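Local coordinates for protein cleavage and polyadenylation specificity factor 100 KD subunit (Methanosarcina mazei, PDB 2XR1) that probably terminates transcription by cutting nascent RNA at the exit channel of RNA polymerase and degrading it, as a zinc-dependent dimeric nuclease of the metallo-beta-lactamase superfamily, at residues E493-I498 and M520-A525; I309-E314 and I323-H328; A381-A386 and G579-S584; E111-V116 and V137-P142. All coordinates share one frame; numbering follows the deposited sequence.

Interaction 1: residues E493-I498 and M520-A525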
# COMPACT_ATOMS: atom_id res chain seq x y z
N GLU B 493 -44.01 22.65 0.52
CA GLU B 493 -45.34 23.16 0.83
C GLU B 493 -46.21 22.09 1.54
O GLU B 493 -46.97 22.41 2.45
CB GLU B 493 -46.07 23.65 -0.43
CG GLU B 493 -45.31 24.68 -1.30
CD GLU B 493 -45.44 26.12 -0.82
OE1 GLU B 493 -44.82 26.47 0.22
OE2 GLU B 493 -46.15 26.92 -1.49
N ALA B 494 -46.09 20.84 1.12
CA ALA B 494 -46.83 19.73 1.72
C ALA B 494 -46.34 19.41 3.14
O ALA B 494 -47.14 19.09 4.03
CB ALA B 494 -46.72 18.47 0.83
N ARG B 495 -45.02 19.46 3.33
CA ARG B 495 -44.39 19.29 4.65
C ARG B 495 -45.00 20.20 5.72
O ARG B 495 -45.34 19.75 6.81
CB ARG B 495 -42.89 19.56 4.55
CG ARG B 495 -42.11 19.17 5.78
CD ARG B 495 -40.61 19.05 5.50
NE ARG B 495 -40.32 18.19 4.36
CZ ARG B 495 -39.78 18.58 3.21
NH1 ARG B 495 -39.42 19.84 3.01
NH2 ARG B 495 -39.56 17.68 2.25
N GLN B 496 -45.15 21.47 5.38
CA GLN B 496 -45.66 22.45 6.34
C GLN B 496 -47.08 22.13 6.80
O GLN B 496 -47.43 22.41 7.94
CB GLN B 496 -45.59 23.86 5.78
CG GLN B 496 -44.17 24.36 5.55
CD GLN B 496 -43.39 24.61 6.85
OE1 GLN B 496 -43.77 25.45 7.66
NE2 GLN B 496 -42.29 23.90 7.02
N LYS B 497 -47.89 21.53 5.93
CA LYS B 497 -49.28 21.18 6.27
C LYS B 497 -49.36 20.09 7.32
O LYS B 497 -50.31 20.09 8.12
CB LYS B 497 -50.08 20.75 5.03
CG LYS B 497 -51.52 20.29 5.34
CD LYS B 497 -52.36 20.08 4.08
CE LYS B 497 -53.75 19.51 4.41
NZ LYS B 497 -54.49 20.26 5.47
N ILE B 498 -48.40 19.17 7.31
CA ILE B 498 -48.30 18.16 8.37
C ILE B 498 -47.91 18.85 9.65
O ILE B 498 -48.47 18.56 10.71
CB ILE B 498 -47.24 17.05 8.06
CG1 ILE B 498 -47.68 16.20 6.89
CG2 ILE B 498 -47.01 16.13 9.28
CD1 ILE B 498 -46.54 15.55 6.19
N MET B 520 -35.28 16.54 10.35
CA MET B 520 -34.89 17.62 11.22
C MET B 520 -35.95 18.73 11.29
O MET B 520 -36.15 19.33 12.35
CB MET B 520 -33.52 18.15 10.81
CG MET B 520 -32.38 17.16 11.08
SD MET B 520 -32.34 16.58 12.81
CE MET B 520 -33.40 15.15 12.72
N GLU B 521 -36.66 18.97 10.20
CA GLU B 521 -37.79 19.89 10.23
C GLU B 521 -38.90 19.31 11.11
O GLU B 521 -39.42 19.99 11.98
CB GLU B 521 -38.32 20.21 8.82
CG GLU B 521 -37.92 21.60 8.29
CD GLU B 521 -37.83 21.65 6.75
OE1 GLU B 521 -37.08 20.82 6.19
OE2 GLU B 521 -38.48 22.51 6.10
N TYR B 522 -39.24 18.04 10.90
CA TYR B 522 -40.25 17.37 11.72
C TYR B 522 -39.87 17.37 13.19
O TYR B 522 -40.73 17.52 14.06
CB TYR B 522 -40.45 15.94 11.26
CG TYR B 522 -41.07 15.87 9.91
CD1 TYR B 522 -42.38 16.30 9.71
CD2 TYR B 522 -40.35 15.41 8.81
CE1 TYR B 522 -42.96 16.26 8.45
CE2 TYR B 522 -40.93 15.38 7.54
CZ TYR B 522 -42.23 15.82 7.38
OH TYR B 522 -42.79 15.78 6.15
N PHE B 523 -38.58 17.20 13.44
CA PHE B 523 -38.06 17.12 14.80
C PHE B 523 -38.02 18.51 15.43
O PHE B 523 -38.42 18.69 16.59
CB PHE B 523 -36.66 16.47 14.75
CG PHE B 523 -35.87 16.58 16.01
CD1 PHE B 523 -35.96 15.62 16.98
CD2 PHE B 523 -35.01 17.65 16.20
CE1 PHE B 523 -35.21 15.73 18.14
CE2 PHE B 523 -34.26 17.76 17.37
CZ PHE B 523 -34.36 16.81 18.33
N LYS B 524 -37.57 19.49 14.67
CA LYS B 524 -37.49 20.85 15.18
C LYS B 524 -38.84 21.29 15.72
O LYS B 524 -38.90 22.12 16.63
CB LYS B 524 -36.99 21.81 14.11
N ALA B 525 -39.92 20.70 15.21
CA ALA B 525 -41.27 21.13 15.57
C ALA B 525 -42.03 20.16 16.48
O ALA B 525 -42.93 20.59 17.18
CB ALA B 525 -42.09 21.40 14.31

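Interaction 2: residues I309-E314 and I323-H328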
# COMPACT_ATOMS: atom_id res chain seq x y z
N ILE B 309 -22.04 -0.58 -15.62
CA ILE B 309 -22.41 -1.83 -16.27
C ILE B 309 -23.10 -2.78 -15.29
O ILE B 309 -22.47 -3.39 -14.45
CB ILE B 309 -21.19 -2.50 -16.90
CG1 ILE B 309 -20.45 -1.51 -17.82
CG2 ILE B 309 -21.62 -3.72 -17.66
CD1 ILE B 309 -19.07 -1.99 -18.23
N PRO B 310 -24.41 -2.90 -15.37
CA PRO B 310 -25.07 -3.76 -14.39
C PRO B 310 -24.85 -5.21 -14.66
O PRO B 310 -24.81 -5.57 -15.80
CB PRO B 310 -26.55 -3.47 -14.61
CG PRO B 310 -26.64 -2.88 -16.04
CD PRO B 310 -25.37 -2.12 -16.20
N LEU B 311 -24.74 -6.01 -13.61
CA LEU B 311 -24.66 -7.45 -13.70
C LEU B 311 -25.65 -8.05 -12.76
O LEU B 311 -25.77 -7.60 -11.61
CB LEU B 311 -23.30 -7.91 -13.26
CG LEU B 311 -22.11 -7.20 -13.88
CD1 LEU B 311 -20.86 -7.85 -13.27
CD2 LEU B 311 -22.17 -7.27 -15.40
N ASP B 312 -26.33 -9.10 -13.19
CA ASP B 312 -27.23 -9.82 -12.32
C ASP B 312 -26.49 -10.79 -11.38
O ASP B 312 -25.34 -11.22 -11.65
CB ASP B 312 -28.27 -10.55 -13.14
CG ASP B 312 -29.29 -9.58 -13.80
OD1 ASP B 312 -30.13 -9.01 -13.09
OD2 ASP B 312 -29.28 -9.39 -15.04
N TYR B 313 -27.14 -11.14 -10.27
CA TYR B 313 -26.64 -12.20 -9.43
C TYR B 313 -26.27 -13.44 -10.26
O TYR B 313 -26.98 -13.80 -11.24
CB TYR B 313 -27.69 -12.61 -8.42
CG TYR B 313 -28.08 -11.58 -7.41
CD1 TYR B 313 -27.18 -10.63 -6.94
CD2 TYR B 313 -29.34 -11.58 -6.85
CE1 TYR B 313 -27.55 -9.69 -5.98
CE2 TYR B 313 -29.70 -10.67 -5.88
CZ TYR B 313 -28.80 -9.73 -5.45
OH TYR B 313 -29.18 -8.78 -4.49
N GLU B 314 -25.19 -14.10 -9.84
CA GLU B 314 -24.77 -15.41 -10.37
C GLU B 314 -24.24 -15.41 -11.81
O GLU B 314 -24.12 -16.44 -12.44
CB GLU B 314 -25.90 -16.45 -10.26
CG GLU B 314 -26.26 -16.82 -8.83
CD GLU B 314 -27.19 -18.06 -8.76
OE1 GLU B 314 -27.50 -18.71 -9.82
OE2 GLU B 314 -27.63 -18.37 -7.63
N ILE B 323 -9.22 -11.69 -13.47
CA ILE B 323 -10.22 -11.61 -12.42
C ILE B 323 -11.62 -11.81 -12.96
O ILE B 323 -11.99 -11.15 -13.91
CB ILE B 323 -10.15 -10.29 -11.65
CG1 ILE B 323 -8.74 -10.04 -11.15
CG2 ILE B 323 -11.11 -10.32 -10.47
CD1 ILE B 323 -8.62 -8.80 -10.37
N LYS B 324 -12.34 -12.76 -12.37
CA LYS B 324 -13.74 -12.98 -12.68
C LYS B 324 -14.56 -12.64 -11.46
O LYS B 324 -14.23 -13.07 -10.37
CB LYS B 324 -14.00 -14.44 -13.02
CG LYS B 324 -13.58 -14.81 -14.38
CD LYS B 324 -13.98 -16.22 -14.70
CE LYS B 324 -13.33 -16.73 -16.01
NZ LYS B 324 -11.86 -16.42 -16.06
N LEU B 325 -15.63 -11.90 -11.66
CA LEU B 325 -16.51 -11.43 -10.59
C LEU B 325 -17.89 -12.06 -10.72
O LEU B 325 -18.41 -12.21 -11.83
CB LEU B 325 -16.68 -9.92 -10.69
CG LEU B 325 -17.82 -9.30 -9.86
CD1 LEU B 325 -17.57 -9.46 -8.35
CD2 LEU B 325 -18.06 -7.81 -10.22
N THR B 326 -18.45 -12.45 -9.56
CA THR B 326 -19.83 -12.94 -9.45
C THR B 326 -20.53 -12.28 -8.28
O THR B 326 -20.06 -12.37 -7.13
CB THR B 326 -19.94 -14.42 -9.20
OG1 THR B 326 -18.91 -15.13 -9.89
CG2 THR B 326 -21.31 -14.95 -9.66
N PHE B 327 -21.67 -11.66 -8.54
CA PHE B 327 -22.45 -11.12 -7.44
C PHE B 327 -23.43 -12.16 -6.91
O PHE B 327 -23.93 -12.99 -7.67
CB PHE B 327 -23.26 -9.91 -7.90
CG PHE B 327 -22.44 -8.67 -8.15
CD1 PHE B 327 -21.50 -8.23 -7.24
CD2 PHE B 327 -22.69 -7.92 -9.29
CE1 PHE B 327 -20.79 -7.07 -7.48
CE2 PHE B 327 -22.01 -6.72 -9.53
CZ PHE B 327 -21.07 -6.30 -8.65
N HIS B 328 -23.71 -12.12 -5.61
CA HIS B 328 -24.72 -12.99 -5.00
C HIS B 328 -25.57 -12.18 -4.04
O HIS B 328 -25.16 -11.14 -3.57
CB HIS B 328 -24.07 -14.13 -4.23
CG HIS B 328 -23.18 -15.03 -5.04
ND1 HIS B 328 -23.59 -16.26 -5.53
CD2 HIS B 328 -21.86 -14.93 -5.35
CE1 HIS B 328 -22.58 -16.85 -6.14
NE2 HIS B 328 -21.52 -16.07 -6.04
O HOH W 1 -22.62 -11.67 -10.97

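Interaction 3: residues A381-A386 and G579-S584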
# COMPACT_ATOMS: atom_id res chain seq x y z
N ALA B 381 -18.76 -5.86 9.99
CA ALA B 381 -18.78 -6.14 11.42
C ALA B 381 -19.66 -5.16 12.23
O ALA B 381 -19.35 -4.88 13.36
CB ALA B 381 -17.33 -6.16 11.97
N THR B 382 -20.75 -4.66 11.66
CA THR B 382 -21.53 -3.55 12.25
C THR B 382 -22.08 -3.92 13.59
O THR B 382 -21.98 -3.16 14.54
CB THR B 382 -22.70 -3.11 11.39
OG1 THR B 382 -22.26 -2.94 10.05
CG2 THR B 382 -23.28 -1.79 11.88
N TYR B 383 -22.65 -5.12 13.67
CA TYR B 383 -23.08 -5.64 14.95
C TYR B 383 -22.07 -6.66 15.49
O TYR B 383 -22.41 -7.70 16.08
CB TYR B 383 -24.48 -6.24 14.82
CG TYR B 383 -25.57 -5.19 14.66
CD1 TYR B 383 -25.72 -4.49 13.49
CD2 TYR B 383 -26.43 -4.91 15.68
CE1 TYR B 383 -26.68 -3.54 13.34
CE2 TYR B 383 -27.41 -3.96 15.53
CZ TYR B 383 -27.53 -3.27 14.36
OH TYR B 383 -28.52 -2.35 14.24
N GLY B 384 -20.80 -6.34 15.35
CA GLY B 384 -19.77 -7.31 15.62
C GLY B 384 -19.42 -7.47 17.08
O GLY B 384 -18.73 -8.41 17.43
N ASN B 385 -19.88 -6.55 17.91
CA ASN B 385 -19.63 -6.62 19.33
C ASN B 385 -20.22 -7.87 20.00
O ASN B 385 -21.31 -8.30 19.66
CB ASN B 385 -20.19 -5.36 19.99
CG ASN B 385 -19.16 -4.25 20.10
OD1 ASN B 385 -18.18 -4.37 20.85
ND2 ASN B 385 -19.39 -3.15 19.39
N ALA B 386 -19.51 -8.43 20.97
CA ALA B 386 -20.02 -9.61 21.73
C ALA B 386 -21.49 -9.46 22.12
O ALA B 386 -22.23 -10.41 22.20
CB ALA B 386 -19.14 -9.85 22.97
N GLY B 579 -34.60 -3.44 15.00
CA GLY B 579 -34.90 -4.65 14.26
C GLY B 579 -34.96 -4.49 12.76
O GLY B 579 -35.35 -5.41 12.07
N PHE B 580 -34.56 -3.33 12.24
CA PHE B 580 -34.77 -3.07 10.84
C PHE B 580 -33.55 -2.50 10.16
O PHE B 580 -33.67 -1.88 9.10
CB PHE B 580 -35.94 -2.12 10.68
CG PHE B 580 -37.14 -2.56 11.45
CD1 PHE B 580 -37.23 -2.29 12.80
CD2 PHE B 580 -38.16 -3.26 10.84
CE1 PHE B 580 -38.35 -2.68 13.54
CE2 PHE B 580 -39.26 -3.66 11.55
CZ PHE B 580 -39.36 -3.37 12.93
N SER B 581 -32.38 -2.72 10.74
CA SER B 581 -31.17 -2.16 10.20
C SER B 581 -30.82 -2.79 8.89
O SER B 581 -30.15 -2.18 8.11
CB SER B 581 -30.01 -2.33 11.19
OG SER B 581 -29.68 -3.70 11.35
N GLY B 582 -31.24 -4.03 8.66
CA GLY B 582 -30.83 -4.78 7.47
C GLY B 582 -29.42 -5.37 7.55
O GLY B 582 -28.87 -5.78 6.53
N HIS B 583 -28.84 -5.41 8.75
CA HIS B 583 -27.58 -6.11 9.02
C HIS B 583 -27.73 -7.35 9.88
O HIS B 583 -28.61 -7.46 10.75
CB HIS B 583 -26.65 -5.21 9.78
CG HIS B 583 -26.18 -4.01 9.01
ND1 HIS B 583 -25.10 -4.04 8.15
CD2 HIS B 583 -26.61 -2.72 9.03
CE1 HIS B 583 -24.90 -2.83 7.68
NE2 HIS B 583 -25.79 -2.01 8.21
N SER B 584 -26.84 -8.29 9.65
CA SER B 584 -26.68 -9.43 10.48
C SER B 584 -26.32 -8.99 11.87
O SER B 584 -25.43 -8.19 12.03
CB SER B 584 -25.54 -10.30 9.94
OG SER B 584 -25.91 -10.92 8.76
O HOH W 2 -23.49 -6.51 11.33

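Interaction 4: residues E111-V116 and V137-P142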
# COMPACT_ATOMS: atom_id res chain seq x y z
N GLU B 111 -50.22 -5.58 -18.10
CA GLU B 111 -51.00 -6.02 -16.94
C GLU B 111 -51.18 -7.56 -16.96
O GLU B 111 -51.11 -8.22 -15.92
CB GLU B 111 -52.36 -5.28 -16.90
CG GLU B 111 -52.95 -5.06 -15.51
CD GLU B 111 -53.93 -3.87 -15.46
OE1 GLU B 111 -53.47 -2.70 -15.40
OE2 GLU B 111 -55.16 -4.09 -15.44
N LYS B 112 -51.41 -8.11 -18.15
CA LYS B 112 -51.49 -9.56 -18.34
C LYS B 112 -50.37 -10.03 -19.29
O LYS B 112 -50.58 -10.10 -20.51
CB LYS B 112 -52.85 -9.95 -18.91
N PRO B 113 -49.18 -10.35 -18.74
CA PRO B 113 -48.01 -10.66 -19.57
C PRO B 113 -48.06 -11.96 -20.36
O PRO B 113 -47.36 -12.09 -21.38
CB PRO B 113 -46.86 -10.73 -18.54
CG PRO B 113 -47.39 -10.09 -17.31
CD PRO B 113 -48.85 -10.39 -17.31
N GLY B 114 -48.85 -12.92 -19.91
CA GLY B 114 -48.96 -14.20 -20.60
C GLY B 114 -49.57 -14.08 -21.98
O GLY B 114 -49.24 -14.85 -22.90
N LEU B 115 -50.46 -13.09 -22.14
CA LEU B 115 -51.19 -12.90 -23.39
C LEU B 115 -50.28 -12.38 -24.50
O LEU B 115 -50.47 -12.72 -25.67
CB LEU B 115 -52.38 -11.96 -23.18
CG LEU B 115 -53.43 -12.49 -22.19
CD1 LEU B 115 -54.52 -11.44 -21.94
CD2 LEU B 115 -54.03 -13.82 -22.67
N VAL B 116 -49.29 -11.58 -24.12
CA VAL B 116 -48.32 -11.08 -25.09
C VAL B 116 -47.26 -12.15 -25.49
O VAL B 116 -46.79 -12.16 -26.63
CB VAL B 116 -47.69 -9.73 -24.64
CG1 VAL B 116 -47.32 -9.74 -23.19
CG2 VAL B 116 -46.49 -9.39 -25.50
N VAL B 137 -41.06 -9.42 -22.09
CA VAL B 137 -42.30 -8.96 -21.50
C VAL B 137 -42.22 -9.02 -19.99
O VAL B 137 -41.63 -9.94 -19.43
CB VAL B 137 -43.48 -9.77 -22.00
CG1 VAL B 137 -44.77 -9.23 -21.43
CG2 VAL B 137 -43.51 -9.73 -23.52
N VAL B 138 -42.83 -8.03 -19.35
CA VAL B 138 -42.69 -7.81 -17.92
C VAL B 138 -44.04 -7.35 -17.39
O VAL B 138 -44.79 -6.71 -18.10
CB VAL B 138 -41.54 -6.77 -17.63
CG1 VAL B 138 -41.97 -5.70 -16.66
CG2 VAL B 138 -40.22 -7.49 -17.18
N ARG B 139 -44.35 -7.71 -16.16
CA ARG B 139 -45.62 -7.36 -15.55
C ARG B 139 -45.61 -5.88 -15.18
O ARG B 139 -44.62 -5.39 -14.67
CB ARG B 139 -45.87 -8.23 -14.31
CG ARG B 139 -47.34 -8.40 -13.94
CD ARG B 139 -47.51 -9.02 -12.54
NE ARG B 139 -48.84 -9.63 -12.34
CZ ARG B 139 -49.98 -8.94 -12.23
NH1 ARG B 139 -50.01 -7.61 -12.31
NH2 ARG B 139 -51.12 -9.61 -12.06
N THR B 140 -46.71 -5.18 -15.45
CA THR B 140 -46.79 -3.74 -15.25
C THR B 140 -46.68 -3.36 -13.78
O THR B 140 -47.55 -3.72 -12.99
CB THR B 140 -48.10 -3.15 -15.75
OG1 THR B 140 -48.16 -3.30 -17.17
CG2 THR B 140 -48.19 -1.66 -15.36
N PRO B 141 -45.62 -2.62 -13.43
CA PRO B 141 -45.42 -2.24 -12.05
C PRO B 141 -46.56 -1.41 -11.50
O PRO B 141 -47.01 -0.48 -12.17
CB PRO B 141 -44.15 -1.40 -12.11
CG PRO B 141 -43.42 -1.94 -13.29
CD PRO B 141 -44.51 -2.17 -14.28
N PRO B 142 -47.02 -1.75 -10.29
CA PRO B 142 -48.11 -1.01 -9.64
C PRO B 142 -47.75 0.47 -9.50
O PRO B 142 -48.63 1.34 -9.60
CB PRO B 142 -48.24 -1.68 -8.27
CG PRO B 142 -47.56 -3.02 -8.43
CD PRO B 142 -46.49 -2.83 -9.43

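Interaction 1: residues E493-I498 and M520-A525
Glu521 is the first residue of 520-525 to meet helix 492-500, laying its carboxylate across the bent chain of Arg495. Its CD sits 4.0 Å from CD of Arg495, and the two side chains cross at about a right angle, with carboxylate and guanidinium planes 53° apart. OE1 of Glu521 comes to 4.1 Å from NH1 of Arg495 but stands well out of the guanidinium plane, where no N-H is aimed at it, so any attraction is probably long-range, short of a salt bridge. The other oxygen, OE2, faces the end of Gln496, whose chain folds back at chi2 (-69°) and leaves NE2 4.2 Å away, beyond hydrogen-bonding range.

One residue on, Tyr522 sends its ring across the gap between two nearly parallel helices, whose axes lie 10.8 Å apart. Its OH reaches to 3.5 Å from CG of Arg495, and the ring stands almost perpendicular to the guanidinium. Ile498 meets the same ring, with CG2 4.1 Å from CE1 of Tyr522, while its CD1 touches the hydroxyl. Ile498 and Tyr522 both rest on Val489 and Ile507, so the helices pack side by side on the parallel sheet of the beta-CASP domain, where each connects successive strands in a beta-alpha-beta crossover.

The polar ends of Arg495 and Tyr522 converge: OD2 of Asp448, ending strand 445-448, takes a salt bridge from NE of Arg495 and a hydrogen bond from Tyr522 OH. These two buried groups are thus satisfied, and the helices meet directly by aliphatic and aromatic contact, Glu521 probably adding a softer electrostatic pull.

Interaction 2: residues I309-E314 and I323-H328
Leu311 and Phe327 form the apolar centre, their side chains crossing at about a right angle. CB of Leu311 lies 4.0 Å from CD2 of Phe327, and the branch CD1 continues along the same flank of the ring to CE2. That methyl also meets CD2 of Leu325 at 4.1 Å, because CG of Leu325, anti to the backbone N (chi1 166°), carries its end back toward Leu311. The carbonyl O of Leu311 lies near the plane of the Phe327 ring, at its edge.

Around this core the chain leaves one sheet for the other. Strand 308-310 is the outermost strand of one mixed sheet and 323-329 belongs to the second, so the contact joins the two sheets of the metallo-beta-lactamase sandwich at the loop that passes between them. Tyr313, in that loop, spreads one ring face over the backbone of His328, with CD1 3.7 Å from C of His328. Its hydroxyl is bonded to the carbonyl of Ser336, and its side chain comes within about 8 Å of those of the zinc ligands His245 and His332.

Toward the polar rim, a water spans the gap, donating to Asp312 O and accepting from Phe327 N at 2.8 and 2.6 Å. The carbonyl of Phe327 receives a direct bond from Glu314 N at 2.7 Å, nearly straight at the hydrogen (169°) and arriving almost along the C=O axis. CA of Tyr313 approaches this oxygen too, as a C-H...O contact. Beside it CG2 of Thr326 packs against CA of Glu314, while the rings of His328 and Phe371 meet edge-to-face.

Interaction 3: residues A381-A386 and G579-S584
Thr382 stands over one face of the His583 imidazole. With OG1 anti to the carbonyl carbon (chi1 -48°), the hydroxyl lies 3.5 Å from CE1 of His583, offset toward the rim of the ring, while CB of Thr382 sits over its middle, 4.2 Å from the centroid and 12° off the normal, in a CH-pi contact. The hydroxyl is tied to Glu380 OE1 and to ND1 of the zinc ligand His607; ND1 of His583 is bonded to the other carboxylate oxygen of Glu380.

Glu380, just before the type I beta turn from Ala381 to Gly384, and His583, in the Ser-Gly-His-Ser run, probably correspond to the motif A acid and motif B histidine of beta-CASP nucleases. The side chain of His583 is about 5 Å from a zinc ion, and Gly582 O accepts from ND1 of the ligand His332, a second-shell bond that orients that imidazole.

Tyr383 crosses His583 at about a right angle, its CD1 3.9 Å from CB of His583, and reaches on to Ser581. There OG, placed between the backbone N and the carbonyl carbon (chi1 66°), gives the tyrosine OH a weak bond at 3.4 Å. The same OG accepts from His583 N at 3.2 Å, closing an ST turn, and lies in the plane of the imidazole at its edge. The Tyr383 hydroxyl is also bonded to Asp578 and the backbone N of Tyr539. At the other end of Tyr383, a water accepts from its backbone N and donates to Ser584 O, which lies 3.5 Å from CB of Tyr383.

Interaction 4: residues E111-V116 and V137-P142
Val137 and Arg139 both turn their first torsion so that a carbon stands anti to the backbone N, CG1 at chi1 -177° and CG at -155°, and each thereby meets Pro113. CG1 of Val137 comes to 3.9 Å from CB of Pro113. The next ring atom, CG of Pro113, sits against Arg139, 3.7 Å from its CA and 3.8 Å from its CG. The proline ring is thus laid along the strand end, its CB toward Val137 and its CG toward Arg139. Val116 is also turned toward Val137, but the modelled separation of their CG1 methyls is doubtful.

Beyond the proline, the Arg139 chain runs extended from CG to NE and brings its guanidinium beneath the carbonyl of Glu111. This oxygen lies over one face of the group, 3.8 Å from NH1, so the approach is above the plane and not along an N-H. OG1 of Thr140 comes to 3.2 Å from Glu111 N, but the angle is poor for a hydrogen bond. Backbone bonds of Val138 and Thr140 to Ala110, immediately before Glu111, keep the two chains side by side where they part.

The contact lies at the protein surface, in the second KH domain. It joins the end of strand 134-139 to the start of the short helix that follows the parallel neighbouring strand 105-110. The succession of a helix, two strands, two helices and a last strand is that of a type II KH domain; the link between helix 113-116 and helix 122-131 has the GXXG sequence that contacts nucleic acid in KH domains.

Overall arrangement
From the N terminus, interaction 4 comes first, closing a short loop within the second KH domain. Interaction 2 follows in series as a tight loop of the metallo-beta-lactamase domain, linking its two sheets; the nearest atoms of interactions 2 and 4 are about 11 Å apart. Interaction 3 opens at 381-386 and closes only at 579-584, after 192 intervening residues that include most of the beta-CASP domain, and it brings together the two ends of that insertion beside the zinc site. Interaction 1 is nested inside this long loop, pairing neighbouring helices, the centres of interactions 1 and 3 being about 31 Å apart. No pair of contacts crosses along the chain, and none touches another.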